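Local coordinates for protein pilin (Clostridioides difficile, PDB 6T8S) that forms, as the major type IV pilin, the probable main building block of the bacterium's type IV pili, at residues A[107-112]-A[120-125]. Sequence-based numbering, arbitrary orientation.
Sequences NKIYTS and NPLTSN
Ile109 lays its CG2 branch against Leu122, 3.7 Å from CD2 and equally near CB. With CG2 anti to the backbone N (CG1 at chi1 -48°), this methyl is turned to the leucine, and both side chains pack against helix 94-104, Ile109 on Leu100 and Leu101, Leu122 on Ser97. The methyl CG2 of Thr111 reaches the other branch, CD1 of Leu122, at 4.0 Å. Tyr110 instead brings the CD1 and CE1 side of its ring beside Pro121, with CE1 4.0 Å from CB; the ring's in-plane edge meets Asn107 O. Asn120 O is gripped twice by Thr111, by N at 3.0 Å in an almost straight bond (175°) and by OG1 at 3.1 Å, the hydroxyl tilted from the carbonyl plane. Leu122 N donates to Ile109 O at 2.9 Å from above that carbonyl's plane, and a water bridges the same oxygen to Leu122 O. Beyond Thr111, a weak bond of 3.4 Å runs from Asn120 N to Ser112 OG. Backbone bonds of Tyr110 with Tyr134 and of Lys108 with Val136 join strand 109-110 to strand 128-138, and the returning loop closes on it by a single Tyr110–Pro121 beta bridge, at the margin of the pilin's antiparallel sheet.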
# COMPACT_ATOMS: atom_id res chain seq x y z
N ASN A 107 -4.88 -4.55 11.45
CA ASN A 107 -3.60 -3.92 11.85
C ASN A 107 -2.66 -3.75 10.65
O ASN A 107 -1.44 -3.73 10.86
CB ASN A 107 -2.92 -4.73 12.96
CG ASN A 107 -3.71 -4.73 14.25
OD1 ASN A 107 -4.49 -3.82 14.50
ND2 ASN A 107 -3.50 -5.75 15.06
N LYS A 108 -3.20 -3.58 9.44
CA LYS A 108 -2.36 -3.37 8.24
C LYS A 108 -2.77 -2.10 7.48
O LYS A 108 -1.85 -1.46 6.98
CB LYS A 108 -2.40 -4.62 7.36
CG LYS A 108 -1.80 -5.86 8.02
CD LYS A 108 -1.00 -6.72 7.10
CE LYS A 108 -0.51 -8.01 7.73
NZ LYS A 108 0.56 -7.76 8.72
N ILE A 109 -4.06 -1.81 7.35
CA ILE A 109 -4.56 -0.73 6.44
C ILE A 109 -4.93 0.50 7.26
O ILE A 109 -5.80 0.40 8.16
CB ILE A 109 -5.74 -1.22 5.57
CG1 ILE A 109 -5.44 -2.58 4.93
CG2 ILE A 109 -6.09 -0.16 4.54
CD1 ILE A 109 -6.67 -3.28 4.44
N TYR A 110 -4.33 1.65 6.94
CA TYR A 110 -4.47 2.92 7.71
C TYR A 110 -4.77 4.06 6.74
O TYR A 110 -4.27 4.06 5.59
CB TYR A 110 -3.21 3.13 8.57
CG TYR A 110 -3.03 2.09 9.65
CD1 TYR A 110 -3.59 2.27 10.91
CD2 TYR A 110 -2.38 0.90 9.40
CE1 TYR A 110 -3.46 1.30 11.90
CE2 TYR A 110 -2.26 -0.09 10.37
CZ TYR A 110 -2.79 0.11 11.63
OH TYR A 110 -2.70 -0.85 12.61
N THR A 111 -5.58 5.03 7.20
CA THR A 111 -5.97 6.24 6.43
C THR A 111 -5.06 7.43 6.78
O THR A 111 -5.17 8.46 6.09
CB THR A 111 -7.45 6.55 6.65
OG1 THR A 111 -7.70 6.71 8.04
CG2 THR A 111 -8.35 5.45 6.11
N SER A 112 -4.20 7.32 7.80
CA SER A 112 -3.21 8.37 8.15
C SER A 112 -1.97 7.75 8.81
O SER A 112 -2.08 6.67 9.43
CB SER A 112 -3.82 9.42 9.06
OG SER A 112 -4.08 8.87 10.34
N ASN A 120 -5.40 6.24 11.99
CA ASN A 120 -6.75 5.63 12.14
C ASN A 120 -6.84 4.42 11.21
O ASN A 120 -6.63 4.54 10.00
CB ASN A 120 -7.90 6.62 11.89
CG ASN A 120 -8.42 7.34 13.13
OD1 ASN A 120 -8.04 7.08 14.27
ND2 ASN A 120 -9.33 8.28 12.92
N PRO A 121 -7.12 3.21 11.73
CA PRO A 121 -7.25 2.04 10.86
C PRO A 121 -8.49 2.13 9.95
O PRO A 121 -9.52 2.62 10.40
CB PRO A 121 -7.39 0.86 11.84
CG PRO A 121 -7.84 1.48 13.15
CD PRO A 121 -7.30 2.89 13.15
N LEU A 122 -8.37 1.68 8.70
CA LEU A 122 -9.54 1.49 7.83
C LEU A 122 -10.51 0.54 8.54
O LEU A 122 -10.03 -0.42 9.16
CB LEU A 122 -9.10 0.91 6.48
CG LEU A 122 -10.16 0.87 5.37
CD1 LEU A 122 -10.42 2.24 4.78
CD2 LEU A 122 -9.76 -0.09 4.26
N THR A 123 -11.82 0.79 8.45
CA THR A 123 -12.88 -0.13 8.93
C THR A 123 -13.72 -0.61 7.75
O THR A 123 -13.67 0.00 6.66
CB THR A 123 -13.77 0.51 10.01
OG1 THR A 123 -14.76 1.30 9.35
CG2 THR A 123 -12.99 1.35 10.99
N SER A 124 -14.54 -1.63 7.99
CA SER A 124 -15.43 -2.23 6.97
C SER A 124 -16.54 -1.24 6.58
O SER A 124 -17.18 -1.47 5.55
CB SER A 124 -15.96 -3.55 7.45
OG SER A 124 -16.75 -3.35 8.61
N ASN A 125 -16.73 -0.16 7.33
CA ASN A 125 -17.75 0.89 7.04
C ASN A 125 -17.10 2.19 6.53
O ASN A 125 -17.84 3.18 6.39
CB ASN A 125 -18.60 1.22 8.27
CG ASN A 125 -19.40 0.04 8.75
OD1 ASN A 125 -19.95 -0.70 7.95
ND2 ASN A 125 -19.46 -0.17 10.06
O HOH W 1 -7.43 -1.52 9.37